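Local coordinates for spore germination protein GerM (Bacillus subtilis subsp. subtilis str. 168, PDB 6GZB) that is of unknown biochemical function but affects both sporulation and spore germination, and is built from two GerMN domains in tandem, at residues S75-T78 against A79-A82; T148-S151 against S152-K155; L206-E210 against D211-Y215; T298-Q302 against P303-S307. All coordinates share one frame; numbering follows the deposited sequence.

Contact 1. Residues S75-T78 against A79-A82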
ATOM      1  N   SER A  75       1.177  15.652 -17.834  1.00 51.62           N
ATOM      2  CA  SER A  75       1.426  14.698 -18.900  1.00 47.85           C
ATOM      3  C   SER A  75       0.106  14.335 -19.578  1.00 47.93           C
ATOM      4  O   SER A  75      -0.957  14.445 -18.971  1.00 50.51           O
ATOM      5  CB  SER A  75       2.076  13.442 -18.316  1.00 52.47           C
ATOM      6  OG  SER A  75       2.120  12.387 -19.260  1.00 45.70           O
ATOM      7  N   GLU A  76       0.185  13.860 -20.816  1.00 61.86           N
ATOM      8  CA  GLU A  76      -0.984  13.343 -21.518  1.00 74.04           C
ATOM      9  C   GLU A  76      -1.199  11.858 -21.239  1.00 60.96           C
ATOM     10  O   GLU A  76      -2.302  11.345 -21.401  1.00 60.33           O
ATOM     11  CB  GLU A  76      -0.830  13.579 -23.020  1.00 86.21           C
ATOM     12  CG  GLU A  76      -0.724  15.051 -23.393  1.00106.66           C
ATOM     13  CD  GLU A  76      -1.965  15.848 -23.017  1.00108.93           C
ATOM     14  OE1 GLU A  76      -3.043  15.238 -22.859  1.00117.07           O
ATOM     15  OE2 GLU A  76      -1.863  17.084 -22.876  1.00 98.74           O
ATOM     16  N   SER A  77      -0.151  11.191 -20.766  1.00 56.99           N
ATOM     17  CA  SER A  77      -0.203   9.760 -20.482  1.00 50.11           C
ATOM     18  C   SER A  77       0.382   9.470 -19.103  1.00 37.64           C
ATOM     19  O   SER A  77       1.555   9.109 -18.951  1.00 38.10           O
ATOM     20  CB  SER A  77       0.546   8.973 -21.557  1.00 56.98           C
ATOM     21  OG  SER A  77       1.685   9.680 -22.001  1.00 52.02           O
ATOM     22  N   THR A  78      -0.455   9.665 -18.095  1.00 36.94           N
ATOM     23  CA  THR A  78      -0.007   9.699 -16.707  1.00 41.51           C
ATOM     24  C   THR A  78       0.396   8.316 -16.195  1.00 37.90           C
ATOM     25  O   THR A  78       1.356   8.190 -15.439  1.00 34.93           O
ATOM     26  CB  THR A  78      -1.102  10.275 -15.794  1.00 40.54           C
ATOM     27  OG1 THR A  78      -2.350   9.613 -16.057  1.00 49.17           O
ATOM     28  CG2 THR A  78      -1.248  11.771 -16.035  1.00 40.42           C
ATOM     29  N   ALA A  79      -0.325   7.287 -16.624  1.00 36.85           N
ATOM     30  CA  ALA A  79      -0.024   5.923 -16.227  1.00 31.73           C
ATOM     31  C   ALA A  79       1.343   5.515 -16.745  1.00 36.05           C
ATOM     32  O   ALA A  79       2.161   4.960 -16.011  1.00 32.85           O
ATOM     33  CB  ALA A  79      -1.089   4.981 -16.752  1.00 32.90           C
ATOM     34  N   LYS A  80       1.595   5.807 -18.011  1.00 34.96           N
ATOM     35  CA  LYS A  80       2.902   5.565 -18.603  1.00 35.29           C
ATOM     36  C   LYS A  80       3.985   6.375 -17.892  1.00 27.90           C
ATOM     37  O   LYS A  80       5.083   5.883 -17.618  1.00 34.08           O
ATOM     38  CB  LYS A  80       2.866   5.923 -20.086  1.00 37.66           C
ATOM     39  CG  LYS A  80       4.229   5.999 -20.739  1.00 38.57           C
ATOM     40  CD  LYS A  80       4.078   6.436 -22.185  1.00 44.70           C
ATOM     41  CE  LYS A  80       5.426   6.496 -22.883  1.00 44.46           C
ATOM     42  NZ  LYS A  80       5.296   6.241 -24.338  1.00 58.76           N
ATOM     43  N   GLN A  81       3.673   7.623 -17.590  1.00 34.26           N
ATOM     44  CA  GLN A  81       4.645   8.501 -16.956  1.00 38.07           C
ATOM     45  C   GLN A  81       5.022   7.967 -15.579  1.00 37.24           C
ATOM     46  O   GLN A  81       6.192   7.968 -15.202  1.00 32.20           O
ATOM     47  CB  GLN A  81       4.072   9.907 -16.824  1.00 36.30           C
ATOM     48  CG  GLN A  81       5.051  10.905 -16.226  1.00 36.71           C
ATOM     49  CD  GLN A  81       4.365  12.166 -15.778  1.00 39.07           C
ATOM     50  OE1 GLN A  81       3.279  12.124 -15.199  1.00 40.00           O
ATOM     51  NE2 GLN A  81       4.981  13.305 -16.072  1.00 43.97           N
ATOM     52  N   ALA A  82       4.022   7.499 -14.836  1.00 33.58           N
ATOM     53  CA  ALA A  82       4.255   6.969 -13.495  1.00 33.50           C
ATOM     54  C   ALA A  82       5.249   5.803 -13.536  1.00 32.81           C
ATOM     55  O   ALA A  82       6.178   5.748 -12.737  1.00 29.31           O
ATOM     56  CB  ALA A  82       2.945   6.531 -12.867  1.00 35.73           C
TER

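Contact 2. Residues T148-S151 against S152-K155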
ATOM      1  N   THR A 148      -2.430   0.910 -10.459  1.00 28.27           N
ATOM      2  CA  THR A 148      -3.780   0.826  -9.911  1.00 26.23           C
ATOM      3  C   THR A 148      -4.135   1.980  -8.998  1.00 26.07           C
ATOM      4  O   THR A 148      -5.240   2.023  -8.451  1.00 26.75           O
ATOM      5  CB  THR A 148      -4.024  -0.506  -9.165  1.00 25.43           C
ATOM      6  OG1 THR A 148      -2.974  -0.750  -8.227  1.00 27.65           O
ATOM      7  CG2 THR A 148      -4.084  -1.659 -10.167  1.00 30.61           C
ATOM      8  N   GLN A 149      -3.238   2.950  -8.859  1.00 26.46           N
ATOM      9  CA  GLN A 149      -3.607   4.174  -8.146  1.00 32.67           C
ATOM     10  C   GLN A 149      -4.636   4.984  -8.943  1.00 29.37           C
ATOM     11  O   GLN A 149      -5.344   5.806  -8.390  1.00 28.77           O
ATOM     12  CB  GLN A 149      -2.378   5.038  -7.844  1.00 27.74           C
ATOM     13  CG  GLN A 149      -1.880   5.861  -9.019  1.00 27.42           C
ATOM     14  CD  GLN A 149      -0.572   6.554  -8.702  1.00 33.04           C
ATOM     15  OE1 GLN A 149      -0.566   7.590  -8.047  1.00 31.54           O
ATOM     16  NE2 GLN A 149       0.545   5.965  -9.129  1.00 27.93           N
ATOM     17  N   PHE A 150      -4.668   4.783 -10.254  1.00 31.26           N
ATOM     18  CA  PHE A 150      -5.580   5.512 -11.123  1.00 28.76           C
ATOM     19  C   PHE A 150      -6.953   4.851 -11.157  1.00 33.27           C
ATOM     20  O   PHE A 150      -7.075   3.617 -11.149  1.00 33.04           O
ATOM     21  CB  PHE A 150      -5.015   5.567 -12.535  1.00 34.99           C
ATOM     22  CG  PHE A 150      -3.686   6.237 -12.624  1.00 34.07           C
ATOM     23  CD1 PHE A 150      -3.593   7.615 -12.617  1.00 37.86           C
ATOM     24  CD2 PHE A 150      -2.522   5.490 -12.728  1.00 33.86           C
ATOM     25  CE1 PHE A 150      -2.362   8.242 -12.710  1.00 43.83           C
ATOM     26  CE2 PHE A 150      -1.285   6.109 -12.805  1.00 33.68           C
ATOM     27  CZ  PHE A 150      -1.204   7.488 -12.775  1.00 40.24           C
ATOM     28  N   SER A 151      -7.964   5.548 -11.081  1.00 37.17           N
ATOM     29  CA  SER A 151      -9.328   5.030 -10.954  1.00 43.50           C
ATOM     30  C   SER A 151      -9.739   4.222 -12.189  1.00 29.72           C
ATOM     31  O   SER A 151     -10.612   3.367 -12.111  1.00 40.74           O
ATOM     32  CB  SER A 151     -10.317   6.167 -10.696  1.00 37.32           C
ATOM     33  OG  SER A 151     -10.358   7.043 -11.799  1.00 54.56           O
ATOM     34  N   SER A 152      -9.078   4.561 -13.416  1.00 35.48           N
ATOM     35  CA  SER A 152      -9.368   3.847 -14.652  1.00 36.82           C
ATOM     36  C   SER A 152      -8.652   2.497 -14.736  1.00 39.48           C
ATOM     37  O   SER A 152      -8.885   1.743 -15.671  1.00 37.70           O
ATOM     38  CB  SER A 152      -8.971   4.700 -15.856  1.00 42.73           C
ATOM     39  OG  SER A 152      -7.566   4.919 -15.893  1.00 50.95           O
ATOM     40  N   ILE A 153      -7.782   2.202 -13.770  1.00 37.47           N
ATOM     41  CA  ILE A 153      -7.039   0.943 -13.769  1.00 33.49           C
ATOM     42  C   ILE A 153      -7.248   0.175 -12.463  1.00 31.43           C
ATOM     43  O   ILE A 153      -6.910   0.664 -11.380  1.00 32.23           O
ATOM     44  CB  ILE A 153      -5.535   1.194 -13.966  1.00 30.22           C
ATOM     45  CG1 ILE A 153      -5.290   1.983 -15.251  1.00 32.03           C
ATOM     46  CG2 ILE A 153      -4.782  -0.120 -14.043  1.00 31.51           C
ATOM     47  CD1 ILE A 153      -3.890   2.546 -15.368  1.00 32.04           C
ATOM     48  N   ASP A 154      -7.779  -1.041 -12.556  1.00 30.76           N
ATOM     49  CA  ASP A 154      -7.820  -1.920 -11.389  1.00 36.23           C
ATOM     50  C   ASP A 154      -7.214  -3.294 -11.628  1.00 27.51           C
ATOM     51  O   ASP A 154      -7.130  -4.092 -10.707  1.00 38.35           O
ATOM     52  CB  ASP A 154      -9.248  -2.057 -10.859  1.00 45.17           C
ATOM     53  CG  ASP A 154     -10.254  -2.308 -11.955  1.00 56.79           C
ATOM     54  OD1 ASP A 154      -9.936  -3.074 -12.888  1.00 62.69           O
ATOM     55  OD2 ASP A 154     -11.354  -1.719 -11.897  1.00 75.55           O
ATOM     56  N   LYS A 155      -6.736  -3.543 -12.843  1.00 31.93           N
ATOM     57  CA  LYS A 155      -6.076  -4.806 -13.174  1.00 32.68           C
ATOM     58  C   LYS A 155      -4.917  -4.529 -14.109  1.00 29.94           C
ATOM     59  O   LYS A 155      -4.946  -3.563 -14.876  1.00 32.38           O
ATOM     60  CB  LYS A 155      -7.046  -5.758 -13.887  1.00 42.39           C
ATOM     61  CG  LYS A 155      -8.170  -6.297 -13.020  1.00 46.41           C
ATOM     62  CD  LYS A 155      -9.123  -7.165 -13.833  1.00 51.54           C
ATOM     63  CE  LYS A 155      -9.765  -6.398 -14.984  1.00 53.35           C
ATOM     64  NZ  LYS A 155     -10.936  -5.597 -14.536  1.00 63.67           N
TER
HETATM   65  O   HOH W   1      -7.857   1.748  -9.115  1.00 32.97           O

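Contact 3. Residues L206-E210 against D211-Y215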
ATOM      1  N   LEU A 206       4.230   1.167  10.447  1.00 37.98           N
ATOM      2  CA  LEU A 206       4.962   2.426  10.429  1.00 33.00           C
ATOM      3  C   LEU A 206       6.452   2.158  10.277  1.00 30.65           C
ATOM      4  O   LEU A 206       6.970   1.151  10.766  1.00 34.52           O
ATOM      5  CB  LEU A 206       4.663   3.172  11.728  1.00 38.50           C
ATOM      6  CG  LEU A 206       5.218   4.575  11.936  1.00 47.79           C
ATOM      7  CD1 LEU A 206       4.547   5.578  11.012  1.00 48.36           C
ATOM      8  CD2 LEU A 206       5.040   4.989  13.385  1.00 55.61           C
ATOM      9  N   ALA A 207       7.088   2.921   9.405  1.00 36.60           N
ATOM     10  CA  ALA A 207       8.541   2.913   9.294  1.00 33.70           C
ATOM     11  C   ALA A 207       9.022   4.357   9.361  1.00 34.13           C
ATOM     12  O   ALA A 207       8.220   5.289   9.311  1.00 33.13           O
ATOM     13  CB  ALA A 207       8.976   2.284   7.989  1.00 33.08           C
ATOM     14  N   GLU A 208      10.323   4.556   9.474  1.00 42.35           N
ATOM     15  CA  GLU A 208      10.845   5.907   9.413  1.00 51.06           C
ATOM     16  C   GLU A 208      12.295   5.929   9.017  1.00 44.73           C
ATOM     17  O   GLU A 208      13.029   4.963   9.214  1.00 47.45           O
ATOM     18  CB  GLU A 208      10.640   6.641  10.738  1.00 51.92           C
ATOM     19  CG  GLU A 208      11.367   6.040  11.920  1.00 61.09           C
ATOM     20  CD  GLU A 208      11.621   7.069  13.003  1.00 78.10           C
ATOM     21  OE1 GLU A 208      10.773   7.974  13.170  1.00 71.32           O
ATOM     22  OE2 GLU A 208      12.683   6.996  13.657  1.00111.28           O
ATOM     23  N   ASN A 209      12.685   7.029   8.390  1.00 41.85           N
ATOM     24  CA  ASN A 209      14.085   7.300   8.129  1.00 48.77           C
ATOM     25  C   ASN A 209      14.426   8.719   8.587  1.00 43.00           C
ATOM     26  O   ASN A 209      13.649   9.358   9.298  1.00 62.23           O
ATOM     27  CB  ASN A 209      14.386   7.108   6.638  1.00 39.07           C
ATOM     28  CG  ASN A 209      13.484   7.938   5.747  1.00 46.97           C
ATOM     29  OD1 ASN A 209      12.874   8.924   6.181  1.00 45.81           O
ATOM     30  ND2 ASN A 209      13.404   7.549   4.478  1.00 50.31           N
ATOM     31  N   GLU A 210      15.612   9.181   8.223  1.00 55.27           N
ATOM     32  CA  GLU A 210      16.066  10.509   8.614  1.00 56.57           C
ATOM     33  C   GLU A 210      14.973  11.556   8.408  1.00 47.93           C
ATOM     34  O   GLU A 210      14.671  12.301   9.322  1.00 48.93           O
ATOM     35  CB  GLU A 210      17.315  10.891   7.821  1.00 73.33           C
ATOM     36  CG  GLU A 210      17.295  10.417   6.377  1.00 89.81           C
ATOM     37  CD  GLU A 210      18.313  11.140   5.522  1.00108.63           C
ATOM     38  OE1 GLU A 210      17.919  12.085   4.800  1.00 72.45           O
ATOM     39  OE2 GLU A 210      19.508  10.783   5.603  1.00102.52           O
ATOM     40  N   ASP A 211      14.334  11.552   7.238  1.00 61.84           N
ATOM     41  CA  ASP A 211      13.419  12.621   6.830  1.00 50.50           C
ATOM     42  C   ASP A 211      12.002  12.499   7.395  1.00 57.16           C
ATOM     43  O   ASP A 211      11.327  13.514   7.583  1.00 50.87           O
ATOM     44  CB  ASP A 211      13.283  12.664   5.306  1.00 56.99           C
ATOM     45  CG  ASP A 211      14.597  12.893   4.596  1.00 67.78           C
ATOM     46  OD1 ASP A 211      15.382  13.764   5.033  1.00 66.97           O
ATOM     47  OD2 ASP A 211      14.794  12.255   3.538  1.00 58.07           O
ATOM     48  N   SER A 212      11.480  11.279   7.482  1.00 48.84           N
ATOM     49  CA  SER A 212      10.049  11.108   7.715  1.00 49.13           C
ATOM     50  C   SER A 212       9.631   9.735   8.238  1.00 40.65           C
ATOM     51  O   SER A 212      10.379   8.760   8.183  1.00 37.35           O
ATOM     52  CB  SER A 212       9.258  11.428   6.439  1.00 67.66           C
ATOM     53  OG  SER A 212       9.491  10.462   5.426  1.00 74.80           O
ATOM     54  N   GLU A 213       8.437   9.713   8.819  1.00 35.21           N
ATOM     55  CA  GLU A 213       7.648   8.504   8.973  1.00 42.62           C
ATOM     56  C   GLU A 213       6.898   8.213   7.677  1.00 38.30           C
ATOM     57  O   GLU A 213       6.497   9.122   6.958  1.00 33.27           O
ATOM     58  CB  GLU A 213       6.616   8.687  10.085  1.00 39.56           C
ATOM     59  CG  GLU A 213       7.173   8.797  11.492  1.00 48.88           C
ATOM     60  CD  GLU A 213       6.070   9.000  12.520  1.00 46.49           C
ATOM     61  OE1 GLU A 213       5.112   9.736  12.218  1.00 44.31           O
ATOM     62  OE2 GLU A 213       6.122   8.373  13.598  1.00 69.59           O
ATOM     63  N   TYR A 214       6.698   6.935   7.390  1.00 29.04           N
ATOM     64  CA  TYR A 214       5.894   6.545   6.259  1.00 26.29           C
ATOM     65  C   TYR A 214       5.228   5.202   6.515  1.00 25.28           C
ATOM     66  O   TYR A 214       5.548   4.512   7.467  1.00 27.91           O
ATOM     67  CB  TYR A 214       6.733   6.515   4.978  1.00 26.66           C
ATOM     68  CG  TYR A 214       7.966   5.634   5.040  1.00 28.34           C
ATOM     69  CD1 TYR A 214       7.913   4.317   4.628  1.00 25.86           C
ATOM     70  CD2 TYR A 214       9.203   6.154   5.393  1.00 30.37           C
ATOM     71  CE1 TYR A 214       9.031   3.508   4.670  1.00 27.15           C
ATOM     72  CE2 TYR A 214      10.342   5.366   5.390  1.00 27.49           C
ATOM     73  CZ  TYR A 214      10.250   4.045   5.031  1.00 30.84           C
ATOM     74  OH  TYR A 214      11.371   3.254   4.997  1.00 26.32           O
ATOM     75  N   TYR A 215       4.198   4.912   5.742  1.00 24.75           N
ATOM     76  CA  TYR A 215       3.340   3.787   6.028  1.00 21.10           C
ATOM     77  C   TYR A 215       3.577   2.687   5.016  1.00 27.99           C
ATOM     78  O   TYR A 215       3.550   2.928   3.815  1.00 28.22           O
ATOM     79  CB  TYR A 215       1.881   4.237   6.043  1.00 25.84           C
ATOM     80  CG  TYR A 215       1.616   5.216   7.170  1.00 29.77           C
ATOM     81  CD1 TYR A 215       1.358   4.760   8.457  1.00 25.06           C
ATOM     82  CD2 TYR A 215       1.809   6.578   6.987  1.00 31.28           C
ATOM     83  CE1 TYR A 215       1.196   5.638   9.506  1.00 34.57           C
ATOM     84  CE2 TYR A 215       1.658   7.466   8.036  1.00 29.70           C
ATOM     85  CZ  TYR A 215       1.372   6.984   9.296  1.00 34.37           C
ATOM     86  OH  TYR A 215       1.191   7.855  10.337  1.00 36.00           O
TER
HETATM   87  O   HOH W   2      13.068   9.877   2.869  1.00 34.86           O
HETATM   88  O   HOH W   3      13.823   4.528   3.913  1.00 37.33           O

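Contact 4. Residues T298-Q302 against P303-S307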
ATOM      1  N   THR A 298      -5.399   1.111   6.216  1.00 27.53           N
ATOM      2  CA  THR A 298      -5.588  -0.337   6.225  1.00 28.20           C
ATOM      3  C   THR A 298      -7.026  -0.679   5.828  1.00 29.91           C
ATOM      4  O   THR A 298      -7.266  -1.463   4.916  1.00 28.13           O
ATOM      5  CB  THR A 298      -5.268  -0.918   7.610  1.00 24.71           C
ATOM      6  OG1 THR A 298      -3.866  -0.756   7.891  1.00 23.89           O
ATOM      7  CG2 THR A 298      -5.637  -2.384   7.679  1.00 25.76           C
ATOM      8  N   LEU A 299      -7.977  -0.012   6.458  1.00 30.56           N
ATOM      9  CA  LEU A 299      -9.387  -0.308   6.231  1.00 32.03           C
ATOM     10  C   LEU A 299      -9.854   0.102   4.836  1.00 28.89           C
ATOM     11  O   LEU A 299     -10.599  -0.640   4.186  1.00 33.04           O
ATOM     12  CB  LEU A 299     -10.246   0.360   7.300  1.00 30.36           C
ATOM     13  CG  LEU A 299     -10.664  -0.546   8.461  1.00 36.44           C
ATOM     14  CD1 LEU A 299      -9.644  -1.628   8.742  1.00 38.29           C
ATOM     15  CD2 LEU A 299     -10.965   0.241   9.723  1.00 35.13           C
ATOM     16  N   THR A 300      -9.353   1.225   4.331  1.00 34.09           N
ATOM     17  CA  THR A 300      -9.738   1.684   2.996  1.00 29.78           C
ATOM     18  C   THR A 300      -9.055   0.921   1.865  1.00 35.37           C
ATOM     19  O   THR A 300      -9.262   1.249   0.705  1.00 35.74           O
ATOM     20  CB  THR A 300      -9.482   3.196   2.797  1.00 32.33           C
ATOM     21  OG1 THR A 300      -8.098   3.506   2.986  1.00 32.27           O
ATOM     22  CG2 THR A 300     -10.302   4.004   3.764  1.00 32.07           C
ATOM     23  N   GLU A 301      -8.222  -0.069   2.190  1.00 35.58           N
ATOM     24  CA  GLU A 301      -7.766  -1.037   1.190  1.00 45.35           C
ATOM     25  C   GLU A 301      -8.826  -2.096   0.926  1.00 40.37           C
ATOM     26  O   GLU A 301      -8.736  -2.815  -0.062  1.00 40.54           O
ATOM     27  CB  GLU A 301      -6.492  -1.766   1.641  1.00 42.21           C
ATOM     28  CG  GLU A 301      -5.250  -0.908   1.715  1.00 44.56           C
ATOM     29  CD  GLU A 301      -4.798  -0.361   0.371  1.00 39.47           C
ATOM     30  OE1 GLU A 301      -4.097   0.673   0.380  1.00 32.42           O
ATOM     31  OE2 GLU A 301      -5.125  -0.933  -0.688  1.00 37.86           O
ATOM     32  N   GLN A 302      -9.704  -2.284   1.890  1.00 36.97           N
ATOM     33  CA  GLN A 302     -10.736  -3.287   1.819  1.00 40.81           C
ATOM     34  C   GLN A 302     -11.856  -2.830   0.937  1.00 50.93           C
ATOM     35  O   GLN A 302     -12.125  -1.662   0.846  1.00 48.61           O
ATOM     36  CB  GLN A 302     -11.235  -3.667   3.192  1.00 31.69           C
ATOM     37  CG  GLN A 302     -10.197  -4.390   4.006  1.00 38.98           C
ATOM     38  CD  GLN A 302     -10.617  -4.713   5.409  1.00 29.11           C
ATOM     39  OE1 GLN A 302     -11.761  -4.849   5.682  1.00 37.64           O
ATOM     40  NE2 GLN A 302      -9.679  -4.839   6.285  1.00 29.79           N
ATOM     41  N   PRO A 303     -12.503  -3.781   0.274  1.00 60.42           N
ATOM     42  CA  PRO A 303     -13.589  -3.535  -0.666  1.00 56.38           C
ATOM     43  C   PRO A 303     -14.733  -2.796  -0.030  1.00 40.33           C
ATOM     44  O   PRO A 303     -15.171  -3.157   1.034  1.00 39.55           O
ATOM     45  CB  PRO A 303     -14.010  -4.938  -1.089  1.00 66.97           C
ATOM     46  CG  PRO A 303     -12.941  -5.845  -0.605  1.00 65.64           C
ATOM     47  CD  PRO A 303     -12.386  -5.199   0.601  1.00 56.96           C
ATOM     48  N   ASP A 304     -15.126  -1.738  -0.712  1.00 38.55           N
ATOM     49  CA  ASP A 304     -16.206  -0.835  -0.374  1.00 44.48           C
ATOM     50  C   ASP A 304     -16.033   0.024   0.872  1.00 56.04           C
ATOM     51  O   ASP A 304     -16.987   0.581   1.342  1.00 53.85           O
ATOM     52  CB  ASP A 304     -17.560  -1.541  -0.351  1.00 56.85           C
ATOM     53  CG  ASP A 304     -17.806  -2.389  -1.577  1.00 57.79           C
ATOM     54  OD1 ASP A 304     -17.739  -1.881  -2.693  1.00 52.03           O
ATOM     55  OD2 ASP A 304     -18.079  -3.573  -1.404  1.00 72.20           O
ATOM     56  N   VAL A 305     -14.828   0.134   1.404  1.00 46.10           N
ATOM     57  CA  VAL A 305     -14.615   0.968   2.559  1.00 39.65           C
ATOM     58  C   VAL A 305     -14.078   2.293   2.076  1.00 38.61           C
ATOM     59  O   VAL A 305     -13.062   2.338   1.446  1.00 39.67           O
ATOM     60  CB  VAL A 305     -13.654   0.342   3.552  1.00 39.81           C
ATOM     61  CG1 VAL A 305     -13.342   1.306   4.667  1.00 35.04           C
ATOM     62  CG2 VAL A 305     -14.200  -0.943   4.097  1.00 35.56           C
ATOM     63  N   LYS A 306     -14.779   3.369   2.380  1.00 39.27           N
ATOM     64  CA  LYS A 306     -14.377   4.702   1.934  1.00 36.61           C
ATOM     65  C   LYS A 306     -13.965   5.611   3.087  1.00 33.26           C
ATOM     66  O   LYS A 306     -13.197   6.555   2.895  1.00 37.28           O
ATOM     67  CB  LYS A 306     -15.506   5.352   1.135  1.00 50.07           C
ATOM     68  CG  LYS A 306     -15.910   4.567  -0.109  1.00 68.68           C
ATOM     69  CD  LYS A 306     -14.740   4.375  -1.068  1.00 92.04           C
ATOM     70  CE  LYS A 306     -15.195   3.934  -2.455  1.00 82.87           C
ATOM     71  NZ  LYS A 306     -14.167   3.102  -3.145  1.00 69.53           N
ATOM     72  N   SER A 307     -14.448   5.316   4.289  1.00 35.36           N
ATOM     73  CA  SER A 307     -14.162   6.172   5.436  1.00 31.34           C
ATOM     74  C   SER A 307     -14.330   5.420   6.744  1.00 30.64           C
ATOM     75  O   SER A 307     -14.960   4.366   6.793  1.00 36.99           O
ATOM     76  CB  SER A 307     -15.083   7.397   5.422  1.00 38.56           C
ATOM     77  OG  SER A 307     -16.426   7.029   5.692  1.00 36.87           O
TER

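Contact 1. Residues S75-T78 against A79-A82
Two backbone hydrogen bonds start the helix: Gln81 N gives its hydrogen to Ser77 O at 2.9 Å, and Ala82 N donates to Thr78 O at 2.8 Å. They are the first i to i+4 bonds of helix 78-84, and Ser77 stands at its N-cap, although its hydroxyl makes no capping bond. Just upstream, Ser75 closes an ST turn, its OG accepting from Ser77 N at 3.0 Å; that hydroxyl lies anti to its own backbone N (chi1 169°), which swings it round to meet the NH two residues on. The CB of Ser75 rests against the amide of Gln81, 3.6 Å from OE1. Gln81 reaches back over the turn as an extended chain, and its NE2 donates to Pro73 O. On another side, the Lys80 stem runs past Ser77, with CD 4.0 Å from Ser77 OG. Ala79 turns from this polar edge into the domain, against Val112 and Ile114 of strand 110-114 and Leu147 of helix 136-147. The first turn is thus secured by backbone bonds and by a glutamine tied to the incoming loop; the Ser75 hydroxyl is used in the approach, and Ser77 contributes its carbonyl but no side-chain cap.

Contact 2. Residues T148-S151 against S152-K155
With chi1 near -60° in both residues, Phe150 CG and Ile153 CG1 each stand anti to their own carbonyl carbon, and the two side chains run side by side in the same direction from the two ends of a type I beta turn. Ile153 continues extended beyond CG1 (chi2 167°), which carries CD1 to 4.2 Å from Phe150 CD2, an oblique approach to the ring. The turn beneath them is closed by Ile153 N donating to Phe150 O at 3.1 Å. The bond is fairly straight at hydrogen, but the donor sits well above the carbonyl plane. Gln149 CG covers part of one face of the Phe150 ring, offset toward its rim.

Thr148 meets the outgoing chain from the other end of the loop. Its CA-H points to Ile153 O at 3.5 Å, and its CG2 lies over the backbone of Asp154, 3.8 Å from the C atom. A water lies 2.7 Å from both Thr148 O and Ile153 O and bridges the incoming and outgoing backbone. The Thr148 hydroxyl itself is bonded to Thr144 O, back in helix 136-147. Further on, Lys155 NZ forms a salt bridge with Asp154 OD1 at 3.2 Å, met on the syn side, and also donates to Asp117 O.

This is the link from helix 136-147 to strand 155-160. Its chemistry is divided: Phe150 and Ile153 turn apolar groups toward helix 78-84, while on the polar side one NH-to-carbonyl bond closes the turn and a water links the Thr148 and Ile153 carbonyls.

Contact 3. Residues L206-E210 against D211-Y215
Asn209 OD1 takes two backbone NH groups from beyond the turn: Ser212 N at 3.0 Å, nearly in line with the side-chain C=O, and Asp211 N at 3.2 Å in a weak, bent bond. A chi1 of 55° sets the amide over the turn, and Asn209 N donates in return to Ser212 O at 2.9 Å. Its ND2 feeds two waters, one passing to Asp211 OD2 and the other to Tyr214 OH, whose direct protein partner is Asp60. The residues 209-212 form the end of the beta hairpin of strands 198-208 and 213-223, where Ala207 and Tyr214 are an antiparallel hydrogen-bonded pair and Leu206-Tyr215 and Glu208-Glu213 are non-hydrogen-bonded ones. On the face bearing Ala207, its CB sits over the Tyr214 ring in a CH-pi contact, 3.9 Å from the centroid and displaced toward the rim. The other face carries Leu206, whose CD1 lies 3.7 Å from Tyr215 CE1, the two chains alongside, while its CD2 touches Glu213 OE2 at 3.6 Å. At the tip, Glu210 OE1 and Asp211 OD1 are 3.1 Å apart with carboxylate planes almost perpendicular; this like-charge pair may be eased by Asn98 ND2, which donates to Glu210 OE1.

Contact 4. Residues T298-Q302 against P303-S307
Val305 points its side chain back at the end of the helix and straddles the Leu299 carbonyl: CB is 3.3 Å from Leu299 O, with CG1 and CG2 also in contact with that oxygen. CG1 lies anti to the Val305 backbone N (chi1 174°), which leads it to the Leu299 stem, 4.2 Å from Leu299 CB. CG2 takes the other branch, 4.1 Å from Gln302 CB. Thr300 comes alongside with its methyl, CG2 standing 4.0 Å from Lys306 O, while its hydroxyl turns back to Val296 O in the helix. Gln302 and Pro303 slant across one another, the glutamine CB against the proline CD. Beneath these side chains run two successive turns. A type I turn from Leu299 to Gln302 has Gln302 N donating to Leu299 O, and a type II turn from Gln302 to Val305 is closed by Val305 N on Gln302 O at 3.3 Å, the donor lying above the carbonyl plane. The connection leads from helix 289-299 to strand 307-312. Leu299 and Gln302 face Ala233 of helix 229-239, Val305 meets Val268 of strand 267-272, and the backbone of Ser307 bonds to Val268 as the strand joins its sheet.

Contacts 1, 3 and 4 are partly buried, whereas contact 2 lies largely at the surface. Contacts 1 and 2 belong to the first GerMN domain and touch: Phe150 and Ile153 of contact 2 pack on Thr78, Ala79 and Ala82 of contact 1, so a helix start and a helix exit meet. Contact 4 is the comparable exit in the second domain, again running from helix to strand. Both exits bury a branched apolar side chain, Ile153 or Val305, but contact 2 also has a bridging water. Contact 3, also in the second domain, is a hairpin end with asparagine bonds and clustered acids; its nearest atoms are about 8 Å from those of contact 4. Contacts 2 and 4 approach similarly closely without touching.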